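Local coordinates for protein peroxidase (Cellulomonas bogoriensis 69B4 = DSM 16987, PDB 6QZO) that binds heme b and probably works as a DyP-type peroxidase, using hydrogen peroxide to oxidise its substrates, at residues A[301-313]-A[325-339]. Residues are numbered along the deposited sequence; the frame is centred on the assembly and turned at random.
Sequences REETFLRRAYNYD and GLLFVTYQRDVDAQF. With HEM (protoporphyrin IX containing Fe), chain I.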
ATOM      1  N   ARG A 301       7.504  -6.724  36.160  1.00 31.71           N
ATOM      2  CA  ARG A 301       8.540  -6.991  35.129  1.00 32.03           C
ATOM      3  C   ARG A 301       7.885  -7.586  33.869  1.00 31.34           C
ATOM      4  O   ARG A 301       8.257  -7.129  32.758  1.00 32.21           O
ATOM      5  CB  ARG A 301       9.613  -7.939  35.650  1.00 32.65           C
ATOM      6  CG  ARG A 301      10.599  -8.373  34.574  1.00 32.81           C
ATOM      7  CD  ARG A 301      11.904  -8.887  35.143  1.00 33.71           C
ATOM      8  NE  ARG A 301      12.824  -9.121  34.036  1.00 33.96           N
ATOM      9  CZ  ARG A 301      12.845 -10.218  33.274  1.00 33.57           C
ATOM     10  NH1 ARG A 301      12.006 -11.220  33.500  1.00 33.36           N
ATOM     11  NH2 ARG A 301      13.729 -10.321  32.297  1.00 32.87           N
ATOM     12  N   GLU A 302       6.949  -8.528  34.020  1.00 30.49           N
ATOM     13  CA  GLU A 302       6.457  -9.368  32.893  1.00 30.33           C
ATOM     14  C   GLU A 302       5.399  -8.625  32.061  1.00 28.11           C
ATOM     15  O   GLU A 302       5.119  -9.101  30.947  1.00 28.07           O
ATOM     16  CB  GLU A 302       5.977 -10.738  33.392  1.00 32.02           C
ATOM     17  CG  GLU A 302       4.752 -10.713  34.287  1.00 33.77           C
ATOM     18  CD  GLU A 302       4.944 -10.504  35.775  1.00 35.87           C
ATOM     19  OE1 GLU A 302       6.129 -10.498  36.221  1.00 38.03           O
ATOM     20  OE2 GLU A 302       3.904 -10.338  36.469  1.00 36.83           O
ATOM     21  N   GLU A 303       4.878  -7.489  32.539  1.00 26.82           N
ATOM     22  CA  GLU A 303       3.802  -6.714  31.862  1.00 25.16           C
ATOM     23  C   GLU A 303       4.408  -5.814  30.764  1.00 23.46           C
ATOM     24  O   GLU A 303       4.185  -4.594  30.786  1.00 23.24           O
ATOM     25  CB  GLU A 303       3.012  -5.897  32.887  1.00 25.66           C
ATOM     26  CG  GLU A 303       2.187  -6.747  33.819  1.00 26.34           C
ATOM     27  CD  GLU A 303       1.314  -5.934  34.761  1.00 26.97           C
ATOM     28  OE1 GLU A 303       1.532  -4.705  34.829  1.00 27.33           O
ATOM     29  OE2 GLU A 303       0.394  -6.515  35.394  1.00 27.36           O
ATOM     30  N   THR A 304       5.105  -6.430  29.813  1.00 21.88           N
ATOM     31  CA  THR A 304       5.805  -5.793  28.672  1.00 20.68           C
ATOM     32  C   THR A 304       5.750  -6.766  27.491  1.00 19.82           C
ATOM     33  O   THR A 304       5.440  -7.961  27.714  1.00 20.03           O
ATOM     34  CB  THR A 304       7.219  -5.381  29.087  1.00 21.17           C
ATOM     35  OG1 THR A 304       7.811  -4.577  28.062  1.00 20.76           O
ATOM     36  CG2 THR A 304       8.106  -6.569  29.374  1.00 21.41           C
ATOM     37  N   PHE A 305       6.004  -6.284  26.279  1.00 18.60           N
ATOM     38  CA  PHE A 305       5.939  -7.087  25.037  1.00 17.91           C
ATOM     39  C   PHE A 305       6.642  -6.308  23.924  1.00 17.22           C
ATOM     40  O   PHE A 305       6.777  -5.069  24.041  1.00 17.43           O
ATOM     41  CB  PHE A 305       4.480  -7.421  24.690  1.00 17.64           C
ATOM     42  CG  PHE A 305       3.509  -6.311  24.985  1.00 17.62           C
ATOM     43  CD1 PHE A 305       3.334  -5.263  24.095  1.00 17.53           C
ATOM     44  CD2 PHE A 305       2.811  -6.291  26.179  1.00 17.99           C
ATOM     45  CE1 PHE A 305       2.470  -4.220  24.388  1.00 17.56           C
ATOM     46  CE2 PHE A 305       1.949  -5.251  26.472  1.00 18.23           C
ATOM     47  CZ  PHE A 305       1.776  -4.220  25.574  1.00 17.95           C
ATOM     48  N   LEU A 306       7.113  -7.028  22.905  1.00 16.40           N
ATOM     49  CA  LEU A 306       7.736  -6.435  21.697  1.00 15.86           C
ATOM     50  C   LEU A 306       6.615  -5.916  20.789  1.00 15.11           C
ATOM     51  O   LEU A 306       5.974  -6.737  20.097  1.00 14.67           O
ATOM     52  CB  LEU A 306       8.591  -7.482  20.982  1.00 15.58           C
ATOM     53  CG  LEU A 306       9.377  -6.968  19.774  1.00 15.35           C
ATOM     54  CD1 LEU A 306      10.298  -5.811  20.162  1.00 15.66           C
ATOM     55  CD2 LEU A 306      10.141  -8.094  19.109  1.00 15.40           C
ATOM     56  N   ARG A 307       6.387  -4.609  20.810  1.00 14.84           N
ATOM     57  CA  ARG A 307       5.495  -3.957  19.825  1.00 14.45           C
ATOM     58  C   ARG A 307       6.259  -3.915  18.502  1.00 14.42           C
ATOM     59  O   ARG A 307       7.462  -3.592  18.523  1.00 14.51           O
ATOM     60  CB  ARG A 307       5.076  -2.564  20.302  1.00 14.46           C
ATOM     61  CG  ARG A 307       4.170  -2.609  21.515  1.00 14.67           C
ATOM     62  CD  ARG A 307       3.877  -1.215  22.037  1.00 14.92           C
ATOM     63  NE  ARG A 307       5.067  -0.593  22.584  1.00 15.38           N
ATOM     64  CZ  ARG A 307       5.409   0.684  22.468  1.00 15.59           C
ATOM     65  NH1 ARG A 307       4.668   1.536  21.786  1.00 15.21           N
ATOM     66  NH2 ARG A 307       6.508   1.127  23.059  1.00 16.27           N
ATOM     67  N   ARG A 308       5.569  -4.261  17.415  1.00 14.15           N
ATOM     68  CA  ARG A 308       6.138  -4.261  16.049  1.00 14.17           C
ATOM     69  C   ARG A 308       5.048  -3.755  15.108  1.00 13.88           C
ATOM     70  O   ARG A 308       4.636  -4.513  14.202  1.00 13.73           O
ATOM     71  CB  ARG A 308       6.654  -5.667  15.724  1.00 14.35           C
ATOM     72  CG  ARG A 308       7.804  -5.664  14.729  1.00 14.65           C
ATOM     73  CD  ARG A 308       8.301  -7.058  14.503  1.00 14.78           C
ATOM     74  NE  ARG A 308       9.343  -7.177  13.509  1.00 15.00           N
ATOM     75  CZ  ARG A 308       9.160  -7.183  12.207  1.00 14.99           C
ATOM     76  NH1 ARG A 308       7.983  -6.889  11.691  1.00 14.84           N
ATOM     77  NH2 ARG A 308      10.161  -7.501  11.406  1.00 15.52           N
ATOM     78  N   ALA A 309       4.576  -2.532  15.366  1.00 13.99           N
ATOM     79  CA  ALA A 309       3.365  -1.953  14.742  1.00 13.96           C
ATOM     80  C   ALA A 309       3.688  -1.317  13.372  1.00 14.01           C
ATOM     81  O   ALA A 309       4.856  -0.942  13.100  1.00 13.86           O
ATOM     82  CB  ALA A 309       2.724  -0.961  15.680  1.00 13.99           C
ATOM     83  N   TYR A 310       2.655  -1.235  12.543  1.00 14.00           N
ATOM     84  CA  TYR A 310       2.679  -0.653  11.183  1.00 14.47           C
ATOM     85  C   TYR A 310       1.473   0.280  11.042  1.00 14.65           C
ATOM     86  O   TYR A 310       0.469   0.058  11.725  1.00 15.08           O
ATOM     87  CB  TYR A 310       2.667  -1.784  10.148  1.00 14.49           C
ATOM     88  CG  TYR A 310       4.014  -2.408   9.901  1.00 14.75           C
ATOM     89  CD1 TYR A 310       4.546  -3.366  10.754  1.00 14.82           C
ATOM     90  CD2 TYR A 310       4.774  -2.017   8.820  1.00 14.85           C
ATOM     91  CE1 TYR A 310       5.802  -3.910  10.531  1.00 14.98           C
ATOM     92  CE2 TYR A 310       6.023  -2.559   8.579  1.00 15.00           C
ATOM     93  CZ  TYR A 310       6.534  -3.512   9.426  1.00 15.08           C
ATOM     94  OH  TYR A 310       7.764  -4.023   9.154  1.00 15.50           O
ATOM     95  N   ASN A 311       1.572   1.292  10.190  1.00 15.14           N
ATOM     96  CA  ASN A 311       0.432   2.190   9.841  1.00 15.37           C
ATOM     97  C   ASN A 311      -0.467   1.461   8.841  1.00 15.34           C
ATOM     98  O   ASN A 311       0.072   0.788   7.953  1.00 15.46           O
ATOM     99  CB  ASN A 311       0.903   3.513   9.219  1.00 15.61           C
ATOM    100  CG  ASN A 311       1.863   4.249  10.117  1.00 15.95           C
ATOM    101  OD1 ASN A 311       1.630   4.333  11.326  1.00 16.22           O
ATOM    102  ND2 ASN A 311       2.946   4.743   9.538  1.00 16.05           N
ATOM    103  N   TYR A 312      -1.777   1.640   8.952  1.00 15.37           N
ATOM    104  CA  TYR A 312      -2.718   1.259   7.876  1.00 15.44           C
ATOM    105  C   TYR A 312      -3.492   2.507   7.454  1.00 16.04           C
ATOM    106  O   TYR A 312      -3.779   3.372   8.275  1.00 16.39           O
ATOM    107  CB  TYR A 312      -3.586   0.063   8.267  1.00 15.10           C
ATOM    108  CG  TYR A 312      -4.791   0.320   9.120  1.00 15.01           C
ATOM    109  CD1 TYR A 312      -5.971   0.789   8.568  1.00 15.22           C
ATOM    110  CD2 TYR A 312      -4.795  -0.009  10.468  1.00 14.99           C
ATOM    111  CE1 TYR A 312      -7.100   1.001   9.346  1.00 15.39           C
ATOM    112  CE2 TYR A 312      -5.921   0.171  11.253  1.00 15.10           C
ATOM    113  CZ  TYR A 312      -7.081   0.675  10.692  1.00 15.41           C
ATOM    114  OH  TYR A 312      -8.194   0.855  11.469  1.00 15.82           O
ATOM    115  N   ASP A 313      -3.755   2.580   6.160  1.00 16.62           N
ATOM    116  CA  ASP A 313      -4.426   3.706   5.478  1.00 17.45           C
ATOM    117  C   ASP A 313      -5.180   3.107   4.302  1.00 17.74           C
ATOM    118  O   ASP A 313      -4.515   2.755   3.340  1.00 17.68           O
ATOM    119  CB  ASP A 313      -3.402   4.767   5.076  1.00 17.65           C
ATOM    120  CG  ASP A 313      -4.037   6.061   4.607  1.00 17.87           C
ATOM    121  OD1 ASP A 313      -4.951   6.499   5.295  1.00 17.71           O
ATOM    122  OD2 ASP A 313      -3.623   6.614   3.554  1.00 18.38           O
ATOM    123  N   GLY A 325      -5.306   3.940  10.703  1.00 16.01           N
ATOM    124  CA  GLY A 325      -5.126   3.375  12.049  1.00 16.08           C
ATOM    125  C   GLY A 325      -3.783   2.704  12.221  1.00 16.13           C
ATOM    126  O   GLY A 325      -2.873   2.961  11.406  1.00 16.43           O
ATOM    127  N   LEU A 326      -3.676   1.877  13.258  1.00 16.33           N
ATOM    128  CA  LEU A 326      -2.440   1.154  13.648  1.00 16.49           C
ATOM    129  C   LEU A 326      -2.697  -0.351  13.498  1.00 16.84           C
ATOM    130  O   LEU A 326      -3.748  -0.825  13.995  1.00 16.90           O
ATOM    131  CB  LEU A 326      -2.112   1.525  15.093  1.00 16.35           C
ATOM    132  CG  LEU A 326      -0.668   1.266  15.531  1.00 16.39           C
ATOM    133  CD1 LEU A 326       0.294   2.219  14.835  1.00 16.42           C
ATOM    134  CD2 LEU A 326      -0.528   1.372  17.034  1.00 16.65           C
ATOM    135  N   LEU A 327      -1.844  -1.043  12.730  1.00 17.25           N
ATOM    136  CA  LEU A 327      -1.710  -2.515  12.777  1.00 17.48           C
ATOM    137  C   LEU A 327      -0.860  -2.810  13.997  1.00 17.39           C
ATOM    138  O   LEU A 327       0.363  -2.790  13.870  1.00 16.97           O
ATOM    139  CB  LEU A 327      -1.020  -3.060  11.527  1.00 18.01           C
ATOM    140  CG  LEU A 327      -1.822  -3.037  10.236  1.00 18.07           C
ATOM    141  CD1 LEU A 327      -1.255  -4.043   9.235  1.00 17.88           C
ATOM    142  CD2 LEU A 327      -3.300  -3.320  10.478  1.00 18.11           C
ATOM    143  N   PHE A 328      -1.512  -2.998  15.131  1.00 17.96           N
ATOM    144  CA  PHE A 328      -0.820  -3.203  16.426  1.00 18.20           C
ATOM    145  C   PHE A 328      -0.498  -4.687  16.556  1.00 18.52           C
ATOM    146  O   PHE A 328      -1.393  -5.471  16.947  1.00 19.09           O
ATOM    147  CB  PHE A 328      -1.683  -2.684  17.567  1.00 18.23           C
ATOM    148  CG  PHE A 328      -0.908  -2.499  18.835  1.00 18.18           C
ATOM    149  CD1 PHE A 328       0.219  -1.697  18.857  1.00 18.46           C
ATOM    150  CD2 PHE A 328      -1.304  -3.117  19.999  1.00 18.33           C
ATOM    151  CE1 PHE A 328       0.919  -1.493  20.024  1.00 18.64           C
ATOM    152  CE2 PHE A 328      -0.582  -2.945  21.166  1.00 18.44           C
ATOM    153  CZ  PHE A 328       0.524  -2.139  21.173  1.00 18.75           C
ATOM    154  N   VAL A 329       0.732  -5.054  16.201  1.00 18.31           N
ATOM    155  CA  VAL A 329       1.260  -6.448  16.291  1.00 18.35           C
ATOM    156  C   VAL A 329       2.198  -6.487  17.494  1.00 18.71           C
ATOM    157  O   VAL A 329       3.116  -5.652  17.536  1.00 19.03           O
ATOM    158  CB  VAL A 329       2.001  -6.836  14.997  1.00 18.46           C
ATOM    159  CG1 VAL A 329       2.486  -8.283  15.034  1.00 18.54           C
ATOM    160  CG2 VAL A 329       1.147  -6.597  13.758  1.00 18.15           C
ATOM    161  N   THR A 330       1.963  -7.385  18.457  1.00 18.79           N
ATOM    162  CA  THR A 330       2.856  -7.580  19.637  1.00 18.74           C
ATOM    163  C   THR A 330       3.275  -9.050  19.733  1.00 18.74           C
ATOM    164  O   THR A 330       2.491  -9.920  19.345  1.00 18.45           O
ATOM    165  CB  THR A 330       2.211  -7.109  20.944  1.00 18.63           C
ATOM    166  OG1 THR A 330       1.209  -8.059  21.307  1.00 18.72           O
ATOM    167  CG2 THR A 330       1.594  -5.728  20.846  1.00 18.96           C
ATOM    168  N   TYR A 331       4.488  -9.279  20.224  1.00 19.38           N
ATOM    169  CA  TYR A 331       5.074 -10.609  20.510  1.00 20.06           C
ATOM    170  C   TYR A 331       5.498 -10.672  21.981  1.00 20.85           C
ATOM    171  O   TYR A 331       6.100  -9.710  22.478  1.00 21.31           O
ATOM    172  CB  TYR A 331       6.269 -10.880  19.604  1.00 19.74           C
ATOM    173  CG  TYR A 331       5.922 -10.985  18.145  1.00 19.16           C
ATOM    174  CD1 TYR A 331       5.394 -12.152  17.621  1.00 18.89           C
ATOM    175  CD2 TYR A 331       6.148  -9.928  17.283  1.00 18.61           C
ATOM    176  CE1 TYR A 331       5.072 -12.259  16.284  1.00 18.50           C
ATOM    177  CE2 TYR A 331       5.822 -10.012  15.946  1.00 18.32           C
ATOM    178  CZ  TYR A 331       5.283 -11.186  15.444  1.00 18.11           C
ATOM    179  OH  TYR A 331       5.003 -11.296  14.109  1.00 18.09           O
ATOM    180  N   GLN A 332       5.181 -11.784  22.644  1.00 21.71           N
ATOM    181  CA  GLN A 332       5.457 -12.011  24.091  1.00 22.56           C
ATOM    182  C   GLN A 332       5.421 -13.519  24.379  1.00 23.79           C
ATOM    183  O   GLN A 332       4.763 -14.252  23.605  1.00 24.67           O
ATOM    184  CB  GLN A 332       4.446 -11.220  24.927  1.00 22.14           C
ATOM    185  CG  GLN A 332       2.989 -11.534  24.614  1.00 21.64           C
ATOM    186  CD  GLN A 332       2.470 -10.815  23.390  1.00 21.11           C
ATOM    187  OE1 GLN A 332       2.569  -9.594  23.268  1.00 21.12           O
ATOM    188  NE2 GLN A 332       1.895 -11.571  22.476  1.00 20.15           N
ATOM    189  N   ARG A 333       6.090 -13.978  25.442  1.00 25.30           N
ATOM    190  CA  ARG A 333       6.103 -15.417  25.831  1.00 26.58           C
ATOM    191  C   ARG A 333       4.659 -15.877  26.083  1.00 25.96           C
ATOM    192  O   ARG A 333       4.298 -16.935  25.566  1.00 26.20           O
ATOM    193  CB  ARG A 333       6.986 -15.662  27.061  1.00 28.55           C
ATOM    194  CG  ARG A 333       7.179 -17.134  27.412  1.00 30.20           C
ATOM    195  CD  ARG A 333       7.907 -17.392  28.730  1.00 31.90           C
ATOM    196  NE  ARG A 333       8.092 -16.274  29.657  1.00 33.73           N
ATOM    197  CZ  ARG A 333       7.244 -15.900  30.625  1.00 35.07           C
ATOM    198  NH1 ARG A 333       6.114 -16.557  30.840  1.00 36.10           N
ATOM    199  NH2 ARG A 333       7.544 -14.868  31.388  1.00 35.78           N
ATOM    200  N   ASP A 334       3.867 -15.085  26.819  1.00 25.62           N
ATOM    201  CA  ASP A 334       2.542 -15.497  27.359  1.00 25.41           C
ATOM    202  C   ASP A 334       1.579 -14.306  27.287  1.00 24.62           C
ATOM    203  O   ASP A 334       1.777 -13.335  28.034  1.00 24.56           O
ATOM    204  CB  ASP A 334       2.700 -16.066  28.775  1.00 26.35           C
ATOM    205  CG  ASP A 334       1.417 -16.521  29.457  1.00 26.89           C
ATOM    206  OD1 ASP A 334       0.318 -16.120  29.008  1.00 27.33           O
ATOM    207  OD2 ASP A 334       1.527 -17.260  30.455  1.00 27.79           O
ATOM    208  N   VAL A 335       0.549 -14.400  26.437  1.00 23.99           N
ATOM    209  CA  VAL A 335      -0.440 -13.305  26.174  1.00 23.68           C
ATOM    210  C   VAL A 335      -1.125 -12.919  27.492  1.00 23.70           C
ATOM    211  O   VAL A 335      -1.171 -11.724  27.808  1.00 22.97           O
ATOM    212  CB  VAL A 335      -1.475 -13.719  25.114  1.00 23.44           C
ATOM    213  CG1 VAL A 335      -2.491 -12.617  24.858  1.00 23.17           C
ATOM    214  CG2 VAL A 335      -0.812 -14.147  23.811  1.00 23.00           C
ATOM    215  N   ASP A 336      -1.626 -13.911  28.223  1.00 24.21           N
ATOM    216  CA  ASP A 336      -2.455 -13.749  29.454  1.00 24.81           C
ATOM    217  C   ASP A 336      -1.657 -13.061  30.562  1.00 24.68           C
ATOM    218  O   ASP A 336      -2.249 -12.261  31.303  1.00 24.76           O
ATOM    219  CB  ASP A 336      -2.977 -15.100  29.952  1.00 25.60           C
ATOM    220  CG  ASP A 336      -4.236 -15.566  29.226  1.00 25.84           C
ATOM    221  OD1 ASP A 336      -5.038 -14.729  28.859  1.00 27.17           O
ATOM    222  OD2 ASP A 336      -4.423 -16.765  29.081  1.00 27.16           O
ATOM    223  N   ALA A 337      -0.369 -13.397  30.706  1.00 24.27           N
ATOM    224  CA  ALA A 337       0.506 -12.894  31.788  1.00 23.93           C
ATOM    225  C   ALA A 337       1.083 -11.510  31.437  1.00 23.64           C
ATOM    226  O   ALA A 337       1.398 -10.750  32.380  1.00 24.14           O
ATOM    227  CB  ALA A 337       1.610 -13.888  32.049  1.00 24.24           C
ATOM    228  N   GLN A 338       1.233 -11.187  30.150  1.00 22.29           N
ATOM    229  CA  GLN A 338       2.098 -10.073  29.671  1.00 21.64           C
ATOM    230  C   GLN A 338       1.257  -8.998  28.966  1.00 20.52           C
ATOM    231  O   GLN A 338       1.310  -7.829  29.415  1.00 20.36           O
ATOM    232  CB  GLN A 338       3.207 -10.638  28.776  1.00 21.33           C
ATOM    233  CG  GLN A 338       4.086 -11.664  29.490  1.00 21.74           C
ATOM    234  CD  GLN A 338       5.304 -12.028  28.682  1.00 21.86           C
ATOM    235  OE1 GLN A 338       5.405 -13.131  28.147  1.00 21.74           O
ATOM    236  NE2 GLN A 338       6.226 -11.082  28.560  1.00 22.17           N
ATOM    237  N   PHE A 339       0.496  -9.359  27.933  1.00 19.56           N
ATOM    238  CA  PHE A 339      -0.277  -8.385  27.114  1.00 19.10           C
ATOM    239  C   PHE A 339      -1.588  -8.017  27.815  1.00 19.15           C
ATOM    240  O   PHE A 339      -1.830  -6.818  28.082  1.00 19.52           O
ATOM    241  CB  PHE A 339      -0.537  -8.906  25.698  1.00 18.56           C
ATOM    242  CG  PHE A 339      -1.365  -7.959  24.864  1.00 18.15           C
ATOM    243  CD1 PHE A 339      -0.777  -6.908  24.185  1.00 17.76           C
ATOM    244  CD2 PHE A 339      -2.744  -8.105  24.795  1.00 18.46           C
ATOM    245  CE1 PHE A 339      -1.544  -6.035  23.428  1.00 17.73           C
ATOM    246  CE2 PHE A 339      -3.511  -7.211  24.050  1.00 18.33           C
ATOM    247  CZ  PHE A 339      -2.909  -6.183  23.360  1.00 17.75           C
TER
HETATM  248  CHA HEM I 401       3.555   3.673  23.999  1.00 21.48           C
HETATM  249  CHB HEM I 401       0.601   5.161  20.502  1.00 20.86           C
HETATM  250  CHC HEM I 401      -2.293   1.389  21.360  1.00 21.18           C
HETATM  251  CHD HEM I 401       0.869  -0.321  24.571  1.00 21.01           C
HETATM  252  C1A HEM I 401       2.978   4.407  22.999  1.00 21.52           C
HETATM  253  C2A HEM I 401       3.444   5.683  22.565  1.00 22.09           C
HETATM  254  C3A HEM I 401       2.598   6.102  21.590  1.00 22.42           C
HETATM  255  C4A HEM I 401       1.640   5.083  21.400  1.00 21.66           C
HETATM  256  CMA HEM I 401       2.657   7.406  20.817  1.00 22.73           C
HETATM  257  CAA HEM I 401       4.620   6.466  23.122  1.00 22.01           C
HETATM  258  CBA HEM I 401       5.948   6.159  22.431  1.00 22.17           C
HETATM  259  CGA HEM I 401       6.412   4.796  22.829  1.00 22.43           C
HETATM  260  O1A HEM I 401       6.082   3.834  22.081  1.00 22.60           O
HETATM  261  O2A HEM I 401       7.090   4.643  23.883  1.00 22.60           O
HETATM  262  C1B HEM I 401      -0.442   4.244  20.459  1.00 20.63           C
HETATM  263  C2B HEM I 401      -1.532   4.391  19.560  1.00 21.56           C
HETATM  264  C3B HEM I 401      -2.370   3.328  19.794  1.00 20.70           C
HETATM  265  C4B HEM I 401      -1.731   2.557  20.870  1.00 20.59           C
HETATM  266  CMB HEM I 401      -1.707   5.506  18.532  1.00 20.86           C
HETATM  267  CAB HEM I 401      -3.613   2.910  19.117  1.00 20.57           C
HETATM  268  CBB HEM I 401      -4.031   3.416  17.957  1.00 20.77           C
HETATM  269  C1C HEM I 401      -1.694   0.580  22.296  1.00 20.77           C
HETATM  270  C2C HEM I 401      -2.250  -0.608  22.770  1.00 20.54           C
HETATM  271  C3C HEM I 401      -1.380  -1.131  23.698  1.00 20.97           C
HETATM  272  C4C HEM I 401      -0.253  -0.221  23.778  1.00 20.39           C
HETATM  273  CMC HEM I 401      -3.555  -1.254  22.395  1.00 20.55           C
HETATM  274  CAC HEM I 401      -1.785  -2.417  24.324  1.00 21.34           C
HETATM  275  CBC HEM I 401      -1.104  -3.086  25.214  1.00 21.86           C
HETATM  276  C1D HEM I 401       1.869   0.669  24.664  1.00 20.53           C
HETATM  277  C2D HEM I 401       3.034   0.529  25.557  1.00 21.30           C
HETATM  278  C3D HEM I 401       3.770   1.645  25.415  1.00 22.12           C
HETATM  279  C4D HEM I 401       3.047   2.454  24.418  1.00 21.52           C
HETATM  280  CMD HEM I 401       3.387  -0.597  26.515  1.00 20.80           C
HETATM  281  CAD HEM I 401       5.079   1.976  26.142  1.00 22.82           C
HETATM  282  CBD HEM I 401       4.796   2.717  27.465  1.00 23.71           C
HETATM  283  CGD HEM I 401       6.021   3.053  28.309  1.00 24.49           C
HETATM  284  O1D HEM I 401       6.558   2.183  29.027  1.00 24.26           O
HETATM  285  O2D HEM I 401       6.503   4.221  28.334  1.00 25.66           O
HETATM  286  NA  HEM I 401       1.876   4.056  22.276  1.00 21.20           N
HETATM  287  NB  HEM I 401      -0.602   3.157  21.215  1.00 20.73           N
HETATM  288  NC  HEM I 401      -0.498   0.818  22.907  1.00 20.30           N
HETATM  289  ND  HEM I 401       1.933   1.837  24.011  1.00 21.05           N
HETATM  290 FE   HEM I 401       0.720   2.508  22.723  1.00 20.92          FE
HETATM  291  O   HOH W   1       1.391 -11.079  35.228  1.00 17.66           O
HETATM  292  O   HOH W   2      -1.305   4.845  12.219  1.00 13.04           O
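Arg307 CD comes up at the edge of the Phe328 ring, 3.6 Å from Phe328 CZ; that ring has Thr330 CG2 on one face and the heme on the other, Phe328 CE2 lying 3.2 Å from heme C3C. Phe305 takes the edge of Phe339 over one face in an edge-to-face pair, centroids 5.2 Å apart and planes at 56°, with Gln338 O at its own rim; both rings also reach heme CBC. Phe305 CG sits between its backbone N and carbonyl carbon (chi1 37°), which brings the ring's CD1 up to Thr330 CG2 and sets the side chain beside Gln332. Arg307 bends at chi3 (-67°) and lays its guanidinium against the porphyrin, heme C3D over one face; Arg307 NH1 and NH2 converge on heme propionate oxygen O1A at 2.7 and 2.9 Å, and NH1 also makes a salt bridge with Glu201. At the far end Tyr312 spreads over Gly325, whose CA stands 3.7 Å from the ring centroid in a CH-pi contact. Beyond the paired strands, Gln338 NE2 donates to Glu302 O, in the carbonyl plane on a lone pair, and a water links Glu302 OE2 to Ala337 O. Antiparallel backbone bonds tie 306-312 to 325-331. This is a beta hairpin of the four-stranded antiparallel sheet in the C-terminal ferredoxin-like half of a DyP peroxidase, with Phe305, Arg307, Leu326, Phe328 and Phe339 lining the heme pocket.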